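Local coordinates for uncharacterized protein (Aeropyrum pernix, PDB 3P1Z) that is uncharacterised but probably binds nucleic acid and may take part in cleaving introns from tRNA, at residues K12-L17 against E26-S31; I39-K44 against G96-V101; R115-L120 against N144-V149; L122-P127 against V152-L157. All coordinates share one frame; numbering follows the deposited sequence.

Contact 1 of 4, residues K12-L17 against E26-S31; sequences KAAARL and ECFDGS
The carbonyl oxygen E26 O is approached from 12-17 by two neighbouring groups. Its principal donor is the amide A14 N at 2.9 Å, with an N-H...O angle of 152° and the donor in the carbonyl plane. Beside this bond, A13 CA makes a CA-H...O contact of 3.0 Å with the same oxygen. The return bond, E26 N to A14 O, is longer at 3.2 Å and falls on a lone pair, so A14 and E26 form an antiparallel hydrogen-bonded pair. They close the open end of the hairpin formed by strands 14-18 and 21-26.

Beyond the pair the chain of 26-31 leaves the sheet, and F28 and D29 meet 12-14 with their side chains. F28 has CG anti to its carbonyl carbon (chi1 -49°); E26 O lies over the centre of one face of its ring, 4.1 Å above the ring plane. The ring meets A14 obliquely, CE2 standing 4.0 Å from A14 CB, while CD2 lies 3.6 Å from A13 N. Farther on, K12 and D29 run side by side in the same direction, with K12 CG 3.5 Å from D29 CB. Their charged ends remain apart, K12 NZ being 5.2 Å from D29 OD2.

D29 is the N-cap of helix 30-38, its OD1 accepting from Y32 N, and C27 is tied to C33 of that helix by a disulfide. Backbone bonds from A13 and A15 to C62 hold the other side of 12-17. The chemistry thus passes from paired amides to apolar cover to aliphatic contact, and the opposite charges of K12 and D29 can contribute at most a long-range attraction.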
loop_
_atom_site.group_PDB
_atom_site.type_symbol
_atom_site.label_atom_id
_atom_site.label_comp_id
_atom_site.label_asym_id
_atom_site.label_seq_id
_atom_site.Cartn_x
_atom_site.Cartn_y
_atom_site.Cartn_z
ATOM N N LYS A 12 -40.946 18.668 11.134
ATOM C CA LYS A 12 -41.241 18.803 12.559
ATOM C C LYS A 12 -40.737 20.151 13.070
ATOM O O LYS A 12 -40.601 20.345 14.280
ATOM C CB LYS A 12 -40.631 17.661 13.384
ATOM C CG LYS A 12 -41.387 16.348 13.330
ATOM C CD LYS A 12 -40.570 15.269 14.008
ATOM C CE LYS A 12 -41.007 13.864 13.623
ATOM N NZ LYS A 12 -39.916 12.860 13.846
ATOM N N ALA A 13 -40.471 21.069 12.137
ATOM C CA ALA A 13 -39.984 22.423 12.437
ATOM C C ALA A 13 -39.412 23.117 11.195
ATOM O O ALA A 13 -38.969 22.465 10.252
ATOM C CB ALA A 13 -38.949 22.398 13.549
ATOM N N ALA A 14 -39.409 24.447 11.202
ATOM C CA ALA A 14 -39.000 25.224 10.025
ATOM C C ALA A 14 -38.033 26.354 10.378
ATOM O O ALA A 14 -38.241 27.078 11.354
ATOM C CB ALA A 14 -40.220 25.772 9.297
ATOM N N ALA A 15 -36.982 26.503 9.572
ATOM C CA ALA A 15 -35.844 27.352 9.936
ATOM C C ALA A 15 -35.296 28.185 8.780
ATOM O O ALA A 15 -35.320 27.767 7.629
ATOM C CB ALA A 15 -34.728 26.501 10.547
ATOM N N ARG A 16 -34.790 29.366 9.106
ATOM C CA ARG A 16 -34.232 30.266 8.105
ATOM C C ARG A 16 -32.725 30.311 8.242
ATOM O O ARG A 16 -32.178 30.087 9.318
ATOM C CB ARG A 16 -34.757 31.677 8.300
ATOM C CG ARG A 16 -34.037 32.413 9.397
ATOM C CD ARG A 16 -34.200 33.909 9.271
ATOM N NE ARG A 16 -33.743 34.578 10.484
ATOM C CZ ARG A 16 -34.525 34.842 11.529
ATOM N NH1 ARG A 16 -35.810 34.501 11.500
ATOM N NH2 ARG A 16 -34.023 35.450 12.602
ATOM N N LEU A 17 -32.047 30.626 7.150
ATOM C CA LEU A 17 -30.601 30.678 7.183
ATOM C C LEU A 17 -30.137 32.117 7.293
ATOM O O LEU A 17 -30.292 32.894 6.355
ATOM C CB LEU A 17 -30.015 30.049 5.924
ATOM C CG LEU A 17 -28.493 29.993 5.960
ATOM C CD1 LEU A 17 -28.047 29.163 7.155
ATOM C CD2 LEU A 17 -27.961 29.417 4.661
ATOM N N GLU A 26 -40.390 27.939 13.525
ATOM C CA GLU A 26 -41.640 27.234 13.832
ATOM C C GLU A 26 -41.415 25.807 14.345
ATOM O O GLU A 26 -40.695 25.028 13.720
ATOM C CB GLU A 26 -42.520 27.164 12.579
ATOM C CG GLU A 26 -43.225 28.458 12.188
ATOM C CD GLU A 26 -44.395 28.791 13.105
ATOM O OE1 GLU A 26 -44.964 27.852 13.717
ATOM O OE2 GLU A 26 -44.745 29.993 13.208
ATOM N N CYS A 27 -42.034 25.457 15.473
ATOM C CA CYS A 27 -41.981 24.075 15.964
ATOM C C CYS A 27 -43.338 23.385 15.813
ATOM O O CYS A 27 -44.322 23.790 16.428
ATOM C CB CYS A 27 -41.487 24.004 17.421
ATOM S SG CYS A 27 -39.710 24.358 17.664
ATOM N N PHE A 28 -43.389 22.339 14.995
ATOM C CA PHE A 28 -44.661 21.698 14.688
ATOM C C PHE A 28 -44.835 20.436 15.512
ATOM O O PHE A 28 -45.961 20.024 15.817
ATOM C CB PHE A 28 -44.755 21.414 13.194
ATOM C CG PHE A 28 -44.409 22.597 12.350
ATOM C CD1 PHE A 28 -44.842 23.850 12.714
ATOM C CD2 PHE A 28 -43.640 22.466 11.208
ATOM C CE1 PHE A 28 -44.528 24.945 11.954
ATOM C CE2 PHE A 28 -43.319 23.572 10.440
ATOM C CZ PHE A 28 -43.765 24.807 10.816
ATOM N N ASP A 29 -43.707 19.830 15.865
ATOM C CA ASP A 29 -43.686 18.748 16.834
ATOM C C ASP A 29 -42.915 19.259 18.041
ATOM O O ASP A 29 -41.717 19.526 17.951
ATOM C CB ASP A 29 -43.024 17.503 16.242
ATOM C CG ASP A 29 -43.207 16.265 17.116
ATOM O OD1 ASP A 29 -42.901 16.344 18.328
ATOM O OD2 ASP A 29 -43.647 15.213 16.587
ATOM N N GLY A 30 -43.609 19.426 19.160
ATOM C CA GLY A 30 -42.990 19.970 20.348
ATOM C C GLY A 30 -41.890 19.068 20.865
ATOM O O GLY A 30 -40.793 19.537 21.164
ATOM N N SER A 31 -42.176 17.772 20.966
ATOM C CA SER A 31 -41.221 16.835 21.554
ATOM C C SER A 31 -39.896 16.894 20.810
ATOM O O SER A 31 -38.822 16.745 21.398
ATOM C CB SER A 31 -41.771 15.406 21.535
ATOM O OG SER A 31 -42.176 15.026 20.228
#

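Contact 2 of 4, residues I39-K44 against G96-V101; sequences IGYLRK and GRKPLV
Y41 reaches P99 with its phenol and L100 with its ring, the close part of the contact. Y41 OH donates to P99 O at 2.8 Å, although the hydroxyl is modelled too near a neighbouring atom, so its exact place is doubtful. P99 O lies at the ring edge, near the ring plane, 3.2 Å from Y41 CE1. That same CE1 is 3.5 Å from L100 CD2, which comes to the ring obliquely. On the K98 flank, Y41 CE2 is 4.0 Å from K98 CB, and the two side chains cross at about a right angle.

With chi1 at -72°, Y41 CG stands anti to its carbonyl carbon, and the ring extends from there toward 98-100. Y89 and R93 of helix 83-95, together with E51 of helix 49-57, also touch this buried tyrosine.

The looser part is I39 against K98, resting on one approach, I39 CG2 to K98 CD at 3.9 Å. I39 CG1 takes the crowded position between backbone N and carbonyl carbon (chi1 62°), leaving CG2 as the branch that touches. K98 is exposed, its chain bent at chi2 and chi3, and beyond CD the chain turns off from 39-44.

The contact links the turn after helix 30-38, in the SEN2-like N-terminal part, with the Schellman-capped end of helix 83-95 and the start of strand 100-101, in the catalytic C-terminal part. Chemically it implies a junction carried largely by one aromatic side chain, apolar along its ring and, if the hydroxyl is rightly placed, polar at its tip, with K98 adding aliphatic contact at the margin.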
loop_
_atom_site.group_PDB
_atom_site.type_symbol
_atom_site.label_atom_id
_atom_site.label_comp_id
_atom_site.label_asym_id
_atom_site.label_seq_id
_atom_site.Cartn_x
_atom_site.Cartn_y
_atom_site.Cartn_z
ATOM N N ILE A 39 -30.510 17.818 24.479
ATOM C CA ILE A 39 -29.166 17.414 24.052
ATOM C C ILE A 39 -28.336 18.613 23.604
ATOM O O ILE A 39 -27.201 18.451 23.159
ATOM C CB ILE A 39 -29.177 16.369 22.904
ATOM C CG1 ILE A 39 -29.837 16.934 21.644
ATOM C CG2 ILE A 39 -29.867 15.086 23.331
ATOM C CD1 ILE A 39 -30.100 15.877 20.576
ATOM N N GLY A 40 -28.915 19.808 23.688
ATOM C CA GLY A 40 -28.152 21.037 23.533
ATOM C C GLY A 40 -27.877 21.587 22.138
ATOM O O GLY A 40 -27.211 22.620 22.003
ATOM N N TYR A 41 -28.371 20.929 21.097
ATOM C CA TYR A 41 -28.119 21.419 19.743
ATOM C C TYR A 41 -28.868 22.730 19.462
ATOM O O TYR A 41 -28.306 23.674 18.888
ATOM C CB TYR A 41 -28.468 20.357 18.696
ATOM C CG TYR A 41 -27.488 19.209 18.671
ATOM C CD1 TYR A 41 -26.127 19.449 18.597
ATOM C CD2 TYR A 41 -27.922 17.894 18.723
ATOM C CE1 TYR A 41 -25.225 18.420 18.583
ATOM C CE2 TYR A 41 -27.022 16.849 18.702
ATOM C CZ TYR A 41 -25.676 17.121 18.632
ATOM O OH TYR A 41 -24.769 16.103 18.604
ATOM N N LEU A 42 -30.134 22.778 19.874
ATOM C CA LEU A 42 -30.977 23.955 19.693
ATOM C C LEU A 42 -31.184 24.689 21.010
ATOM O O LEU A 42 -31.817 24.175 21.935
ATOM C CB LEU A 42 -32.327 23.546 19.100
ATOM C CG LEU A 42 -33.455 24.582 19.167
ATOM C CD1 LEU A 42 -33.213 25.675 18.155
ATOM C CD2 LEU A 42 -34.795 23.921 18.919
ATOM N N ARG A 43 -30.641 25.892 21.097
ATOM C CA ARG A 43 -30.797 26.680 22.306
ATOM C C ARG A 43 -31.381 28.035 21.938
ATOM O O ARG A 43 -30.710 28.885 21.336
ATOM C CB ARG A 43 -29.459 26.810 23.047
ATOM C CG ARG A 43 -29.492 27.693 24.291
ATOM C CD ARG A 43 -30.519 27.211 25.328
ATOM N NE ARG A 43 -30.721 28.203 26.387
ATOM C CZ ARG A 43 -31.269 27.952 27.574
ATOM N NH1 ARG A 43 -31.678 26.723 27.880
ATOM N NH2 ARG A 43 -31.396 28.939 28.458
ATOM N N LYS A 44 -32.653 28.213 22.279
ATOM C CA LYS A 44 -33.383 29.425 21.932
ATOM C C LYS A 44 -33.390 29.659 20.447
ATOM O O LYS A 44 -32.889 30.675 19.956
ATOM C CB LYS A 44 -32.754 30.605 22.622
ATOM C CG LYS A 44 -32.193 30.155 23.938
ATOM C CD LYS A 44 -32.738 30.996 25.047
ATOM C CE LYS A 44 -32.841 32.446 24.585
ATOM N NZ LYS A 44 -33.515 33.321 25.608
ATOM N N GLY A 96 -26.419 7.088 16.917
ATOM C CA GLY A 96 -26.904 7.342 18.262
ATOM C C GLY A 96 -25.963 8.202 19.081
ATOM O O GLY A 96 -26.025 8.240 20.311
ATOM N N ARG A 97 -25.078 8.902 18.393
ATOM C CA ARG A 97 -24.163 9.782 19.084
ATOM C C ARG A 97 -24.583 11.230 18.879
ATOM O O ARG A 97 -25.284 11.570 17.926
ATOM C CB ARG A 97 -22.732 9.526 18.614
ATOM C CG ARG A 97 -22.384 8.041 18.639
ATOM C CD ARG A 97 -22.597 7.464 20.040
ATOM N NE ARG A 97 -22.350 6.027 20.118
ATOM C CZ ARG A 97 -23.302 5.097 20.108
ATOM N NH1 ARG A 97 -24.579 5.450 20.017
ATOM N NH2 ARG A 97 -22.978 3.812 20.194
ATOM N N LYS A 98 -24.165 12.081 19.799
ATOM C CA LYS A 98 -24.464 13.491 19.703
ATOM C C LYS A 98 -23.141 14.256 19.749
ATOM O O LYS A 98 -22.695 14.666 20.820
ATOM C CB LYS A 98 -25.403 13.889 20.834
ATOM C CG LYS A 98 -26.575 12.922 20.961
ATOM C CD LYS A 98 -26.945 12.668 22.408
ATOM C CE LYS A 98 -26.014 11.638 23.038
ATOM N NZ LYS A 98 -26.614 11.022 24.260
ATOM N N PRO A 99 -22.506 14.437 18.573
ATOM C CA PRO A 99 -21.209 15.106 18.428
ATOM C C PRO A 99 -21.279 16.635 18.475
ATOM O O PRO A 99 -22.301 17.250 18.156
ATOM C CB PRO A 99 -20.742 14.678 17.028
ATOM C CG PRO A 99 -21.804 13.771 16.482
ATOM C CD PRO A 99 -23.037 14.005 17.272
ATOM N N LEU A 100 -20.167 17.238 18.877
ATOM C CA LEU A 100 -19.972 18.671 18.767
ATOM C C LEU A 100 -18.655 18.930 18.039
ATOM O O LEU A 100 -17.866 18.009 17.791
ATOM C CB LEU A 100 -19.955 19.309 20.155
ATOM C CG LEU A 100 -21.181 18.967 21.014
ATOM C CD1 LEU A 100 -20.989 19.386 22.465
ATOM C CD2 LEU A 100 -22.471 19.567 20.448
ATOM N N VAL A 101 -18.432 20.183 17.675
ATOM C CA VAL A 101 -17.173 20.573 17.062
ATOM C C VAL A 101 -16.054 20.620 18.106
ATOM O O VAL A 101 -16.096 21.416 19.049
ATOM C CB VAL A 101 -17.292 21.931 16.349
ATOM C CG1 VAL A 101 -16.016 22.247 15.598
ATOM C CG2 VAL A 101 -18.494 21.928 15.412
#

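Contact 3 of 4, residues R115-L120 against N144-V149; sequences RVYEVL and NHSPIV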
loop_
_atom_site.group_PDB
_atom_site.type_symbol
_atom_site.label_atom_id
_atom_site.label_comp_id
_atom_site.label_asym_id
_atom_site.label_seq_id
_atom_site.Cartn_x
_atom_site.Cartn_y
_atom_site.Cartn_z
ATOM N N ARG A 115 -16.823 7.600 28.015
ATOM C CA ARG A 115 -15.609 7.998 27.325
ATOM C C ARG A 115 -15.918 9.070 26.307
ATOM O O ARG A 115 -16.960 9.041 25.659
ATOM C CB ARG A 115 -14.930 6.808 26.640
ATOM C CG ARG A 115 -14.340 5.794 27.604
ATOM C CD ARG A 115 -13.394 4.834 26.901
ATOM N NE ARG A 115 -12.469 4.203 27.843
ATOM C CZ ARG A 115 -11.332 4.754 28.268
ATOM N NH1 ARG A 115 -10.968 5.958 27.843
ATOM N NH2 ARG A 115 -10.557 4.098 29.126
ATOM N N VAL A 116 -14.995 10.016 26.186
ATOM C CA VAL A 116 -15.067 11.086 25.208
ATOM C C VAL A 116 -14.188 10.702 24.032
ATOM O O VAL A 116 -13.046 10.291 24.211
ATOM C CB VAL A 116 -14.550 12.419 25.788
ATOM C CG1 VAL A 116 -14.709 13.535 24.766
ATOM C CG2 VAL A 116 -15.268 12.763 27.089
ATOM N N TYR A 117 -14.731 10.862 22.832
ATOM C CA TYR A 117 -14.098 10.396 21.614
ATOM C C TYR A 117 -13.819 11.554 20.669
ATOM O O TYR A 117 -14.705 12.313 20.319
ATOM C CB TYR A 117 -15.010 9.383 20.937
ATOM C CG TYR A 117 -14.983 8.000 21.553
ATOM C CD1 TYR A 117 -14.083 7.048 21.105
ATOM C CD2 TYR A 117 -15.863 7.640 22.565
ATOM C CE1 TYR A 117 -14.046 5.779 21.649
ATOM C CE2 TYR A 117 -15.841 6.372 23.113
ATOM C CZ TYR A 117 -14.926 5.442 22.654
ATOM O OH TYR A 117 -14.891 4.174 23.197
ATOM N N GLU A 118 -12.579 11.692 20.241
ATOM C CA GLU A 118 -12.225 12.803 19.377
ATOM C C GLU A 118 -11.957 12.282 17.980
ATOM O O GLU A 118 -11.023 11.511 17.772
ATOM C CB GLU A 118 -10.991 13.525 19.921
ATOM C CG GLU A 118 -10.412 14.570 18.995
ATOM C CD GLU A 118 -9.275 15.340 19.640
ATOM O OE1 GLU A 118 -8.235 15.541 18.974
ATOM O OE2 GLU A 118 -9.415 15.733 20.822
ATOM N N VAL A 119 -12.773 12.694 17.017
ATOM C CA VAL A 119 -12.652 12.159 15.667
ATOM C C VAL A 119 -12.063 13.175 14.712
ATOM O O VAL A 119 -12.575 14.280 14.577
ATOM C CB VAL A 119 -13.991 11.633 15.095
ATOM C CG1 VAL A 119 -13.761 10.917 13.756
ATOM C CG2 VAL A 119 -14.693 10.708 16.086
ATOM N N LEU A 120 -10.989 12.785 14.038
ATOM C CA LEU A 120 -10.398 13.632 13.026
ATOM C C LEU A 120 -10.920 13.156 11.696
ATOM O O LEU A 120 -10.881 11.959 11.418
ATOM C CB LEU A 120 -8.883 13.528 13.074
ATOM C CG LEU A 120 -8.094 14.332 12.046
ATOM C CD1 LEU A 120 -8.200 15.814 12.322
ATOM C CD2 LEU A 120 -6.644 13.907 12.073
ATOM N N ASN A 144 -7.642 13.511 27.518
ATOM C CA ASN A 144 -8.536 12.404 27.752
ATOM C C ASN A 144 -9.632 12.315 26.703
ATOM O O ASN A 144 -10.804 12.316 27.046
ATOM C CB ASN A 144 -9.169 12.483 29.140
ATOM C CG ASN A 144 -9.417 11.121 29.721
ATOM O OD1 ASN A 144 -10.442 10.881 30.357
ATOM N ND2 ASN A 144 -8.485 10.197 29.471
ATOM N N HIS A 145 -9.253 12.274 25.429
ATOM C CA HIS A 145 -10.130 11.728 24.399
ATOM C C HIS A 145 -9.439 10.512 23.785
ATOM O O HIS A 145 -8.206 10.444 23.733
ATOM C CB HIS A 145 -10.443 12.736 23.286
ATOM C CG HIS A 145 -10.871 14.084 23.772
ATOM N ND1 HIS A 145 -11.523 14.273 24.969
ATOM C CD2 HIS A 145 -10.760 15.312 23.206
ATOM C CE1 HIS A 145 -11.783 15.559 25.128
ATOM N NE2 HIS A 145 -11.330 16.210 24.072
ATOM N N SER A 146 -10.232 9.547 23.338
ATOM C CA SER A 146 -9.708 8.424 22.580
ATOM C C SER A 146 -9.560 8.860 21.140
ATOM O O SER A 146 -10.533 9.271 20.518
ATOM C CB SER A 146 -10.659 7.239 22.656
ATOM O OG SER A 146 -11.118 7.063 23.980
ATOM N N PRO A 147 -8.345 8.738 20.589
ATOM C CA PRO A 147 -8.056 9.295 19.267
ATOM C C PRO A 147 -8.752 8.528 18.132
ATOM O O PRO A 147 -8.378 7.400 17.821
ATOM C CB PRO A 147 -6.527 9.138 19.146
ATOM C CG PRO A 147 -6.065 8.497 20.440
ATOM C CD PRO A 147 -7.260 7.861 21.045
ATOM N N ILE A 148 -9.752 9.130 17.506
ATOM C CA ILE A 148 -10.407 8.446 16.399
ATOM C C ILE A 148 -10.077 9.108 15.073
ATOM O O ILE A 148 -9.882 10.319 15.003
ATOM C CB ILE A 148 -11.927 8.302 16.624
ATOM C CG1 ILE A 148 -12.184 7.519 17.918
ATOM C CG2 ILE A 148 -12.602 7.618 15.438
ATOM C CD1 ILE A 148 -11.700 6.086 17.879
ATOM N N VAL A 149 -9.973 8.293 14.029
ATOM C CA VAL A 149 -9.739 8.799 12.683
ATOM C C VAL A 149 -10.844 8.293 11.748
ATOM O O VAL A 149 -11.139 7.096 11.674
ATOM C CB VAL A 149 -8.318 8.440 12.173
ATOM C CG1 VAL A 149 -8.356 7.253 11.222
ATOM C CG2 VAL A 149 -7.675 9.619 11.507
HETATM O O HOH W 1 -12.391 9.694 27.402
#
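Strands 115-120 and 146-149 run parallel, 4.5 Å apart at closest approach and at 29°, in the register Y117-S146, E118-P147, V119-I148, L120-V149. The ladder alternates donors and acceptors: S146 N to V116 O, E118 N to S146 O, I148 N to E118 O at 2.7 Å, and, less surely because I148 O is crowded in the model, L120 N to I148 O. Water 1 bridges V116 N and N144 O.

On the face bearing Y117, V119 and I148, I148 CG1 comes to the edge of the Y117 ring, 3.7 Å from CD1, and I148 CB stands 3.7 Å from V119 CG2. S146 OG lies 3.9 Å above one face of the Y117 ring. An aromatic side chain of a neighbouring subunit also meets Y117.

H145 lies alongside V116, its ND1 3.3 Å from V116 CG1, while its CB packs 3.5 Å from E118 CB. The buried E118 carboxylate forms a salt bridge with R104.

Helix 130-142 lies between the strands in sequence, giving a beta-alpha-beta crossover. One face thus mixes aromatic and apolar packing with the S146 hydroxyl; on the other, the E118 carboxylate is probably balanced by R104.

Contact 4 of 4, residues L122-P127 against V152-L157; sequences LSEGYP and VDRTGL
E124 and R154 cross obliquely, and the glutamate can be followed outward over the arginine's backbone and chain. Its CB is 3.6 Å from the amide R154 N. CG, anti to the backbone N (chi1 173°), lies 4.0 Å from R154 CB, and the extended chain carries CD to 3.4 Å from that same R154 CB. At the tip the two oxygens take different donors. OE1 receives R154 NH1 at 2.9 Å on its syn lone pair, in a salt bridge whose carboxylate and guanidinium planes are 69° apart. OE2 receives R154 N, also at 2.9 Å, from above the carboxylate plane (66° out of it). The glutamate therefore grips both the start and the end of one residue, which fixes the rotation of its carboxylate.

Below it the backbone adds V152 N to L122 O at 3.0 Å, nearly straight, and a weak bond from E124 N to V152 O. These extend the parallel pairing of strands 115-123 and 146-152 by the bridge S123-V152. S123 OG bonds D84 at the start of helix 83-95. Neighbouring subunits enclose the site: one gives OE1 a second, basic partner and its backbone accepts from R154 NH2, and another offers an acidic side chain to G125 N.

D153 OD2 accepts from L157 N at 2.8 Å. D153 to G156 is a type I turn, closed by G156 N to D153 O, and D153 N bonds L157 O, with G156 at positive phi. That pattern is typical of a type I turn with a G1 beta bulge, joining strands 146-152 and 158-166 as a beta hairpin.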
loop_
_atom_site.group_PDB
_atom_site.type_symbol
_atom_site.label_atom_id
_atom_site.label_comp_id
_atom_site.label_asym_id
_atom_site.label_seq_id
_atom_site.Cartn_x
_atom_site.Cartn_y
_atom_site.Cartn_z
ATOM N N LEU A 122 -10.640 13.045 7.704
ATOM C CA LEU A 122 -9.678 13.179 6.617
ATOM C C LEU A 122 -10.310 12.728 5.315
ATOM O O LEU A 122 -11.171 11.859 5.320
ATOM C CB LEU A 122 -8.436 12.330 6.900
ATOM C CG LEU A 122 -7.774 12.540 8.262
ATOM C CD1 LEU A 122 -6.839 11.377 8.576
ATOM C CD2 LEU A 122 -7.039 13.851 8.281
ATOM N N SER A 123 -9.861 13.308 4.205
ATOM C CA SER A 123 -10.477 13.101 2.896
ATOM C C SER A 123 -9.481 12.704 1.794
ATOM O O SER A 123 -8.611 13.488 1.416
ATOM C CB SER A 123 -11.196 14.386 2.456
ATOM O OG SER A 123 -11.733 15.091 3.567
ATOM N N GLU A 124 -9.624 11.502 1.254
ATOM C CA GLU A 124 -8.816 11.089 0.118
ATOM C C GLU A 124 -8.530 12.288 -0.770
ATOM O O GLU A 124 -9.438 13.043 -1.080
ATOM C CB GLU A 124 -9.553 10.024 -0.686
ATOM C CG GLU A 124 -8.878 9.632 -1.977
ATOM C CD GLU A 124 -9.526 8.416 -2.610
ATOM O OE1 GLU A 124 -9.244 8.138 -3.784
ATOM O OE2 GLU A 124 -10.318 7.728 -1.944
ATOM N N GLY A 125 -7.271 12.476 -1.154
ATOM C CA GLY A 125 -6.881 13.592 -1.999
ATOM C C GLY A 125 -6.257 14.737 -1.222
ATOM O O GLY A 125 -5.633 15.647 -1.782
ATOM N N TYR A 126 -6.427 14.692 0.089
ATOM C CA TYR A 126 -5.857 15.713 0.951
ATOM C C TYR A 126 -4.813 15.118 1.906
ATOM O O TYR A 126 -5.091 14.870 3.091
ATOM C CB TYR A 126 -6.969 16.476 1.679
ATOM C CG TYR A 126 -7.905 17.191 0.726
ATOM C CD1 TYR A 126 -7.885 18.579 0.609
ATOM C CD2 TYR A 126 -8.791 16.483 -0.075
ATOM C CE1 TYR A 126 -8.739 19.246 -0.264
ATOM C CE2 TYR A 126 -9.645 17.141 -0.958
ATOM C CZ TYR A 126 -9.612 18.523 -1.045
ATOM O OH TYR A 126 -10.456 19.186 -1.908
ATOM N N PRO A 127 -3.601 14.898 1.372
ATOM C CA PRO A 127 -2.417 14.393 2.070
ATOM C C PRO A 127 -2.218 15.093 3.406
ATOM O O PRO A 127 -2.581 16.259 3.544
ATOM C CB PRO A 127 -1.269 14.790 1.139
ATOM C CG PRO A 127 -1.876 14.980 -0.189
ATOM C CD PRO A 127 -3.281 15.400 0.023
ATOM N N VAL A 152 -12.903 9.412 4.778
ATOM C CA VAL A 152 -13.955 9.394 3.804
ATOM C C VAL A 152 -13.268 9.304 2.472
ATOM O O VAL A 152 -12.562 10.218 2.084
ATOM C CB VAL A 152 -14.788 10.693 3.889
ATOM C CG1 VAL A 152 -15.996 10.626 2.949
ATOM C CG2 VAL A 152 -15.220 10.936 5.326
ATOM N N ASP A 153 -13.458 8.209 1.760
ATOM C CA ASP A 153 -12.826 8.106 0.455
ATOM C C ASP A 153 -13.500 8.985 -0.606
ATOM O O ASP A 153 -14.551 9.605 -0.383
ATOM C CB ASP A 153 -12.732 6.648 -0.027
ATOM C CG ASP A 153 -13.993 6.180 -0.763
ATOM O OD1 ASP A 153 -13.905 5.301 -1.644
ATOM O OD2 ASP A 153 -15.079 6.681 -0.457
ATOM N N ARG A 154 -12.872 9.015 -1.772
ATOM C CA ARG A 154 -13.251 9.917 -2.837
ATOM C C ARG A 154 -14.702 9.753 -3.244
ATOM O O ARG A 154 -15.244 10.625 -3.919
ATOM C CB ARG A 154 -12.336 9.719 -4.044
ATOM C CG ARG A 154 -12.668 8.548 -4.937
ATOM C CD ARG A 154 -11.652 8.486 -6.069
ATOM N NE ARG A 154 -11.668 7.254 -6.855
ATOM C CZ ARG A 154 -11.111 6.109 -6.469
ATOM N NH1 ARG A 154 -10.508 6.024 -5.295
ATOM N NH2 ARG A 154 -11.160 5.044 -7.247
ATOM N N THR A 155 -15.340 8.664 -2.820
ATOM C CA THR A 155 -16.690 8.390 -3.270
ATOM C C THR A 155 -17.718 8.697 -2.197
ATOM O O THR A 155 -18.893 8.876 -2.488
ATOM C CB THR A 155 -16.847 6.945 -3.778
ATOM O OG1 THR A 155 -17.120 6.064 -2.689
ATOM C CG2 THR A 155 -15.603 6.489 -4.517
ATOM N N GLY A 156 -17.266 8.767 -0.956
ATOM C CA GLY A 156 -18.151 9.087 0.142
ATOM C C GLY A 156 -18.162 8.045 1.243
ATOM O O GLY A 156 -18.774 8.247 2.287
ATOM N N LEU A 157 -17.486 6.928 1.009
ATOM C CA LEU A 157 -17.402 5.859 1.990
ATOM C C LEU A 157 -16.597 6.271 3.225
ATOM O O LEU A 157 -15.571 6.946 3.126
ATOM C CB LEU A 157 -16.792 4.611 1.358
ATOM C CG LEU A 157 -17.618 4.039 0.208
ATOM C CD1 LEU A 157 -16.860 2.967 -0.585
ATOM C CD2 LEU A 157 -18.920 3.500 0.744
#

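How the contacts relate
Contacts 3 and 4 form a continuous pair: both use strand 115-123, their segments alternate along the chain, and V149 CG2 packs 3.5 Å from L122 CD1 where they meet. Their centres are 20 Å apart. Contact 2 reaches the same mixed sheet through strand 100-101, its centre about 17 Å from that of contact 3 and 26 Å from that of contact 4. It also reaches the antiparallel sheet of contact 1, about 16 Å between centres, with helix 30-38 running from one to the other. Contacts 1 and 4 lie about 34 Å apart on opposite sides of the chain's centre; contact 2 is the one of these four that joins the N-terminal and catalytic parts.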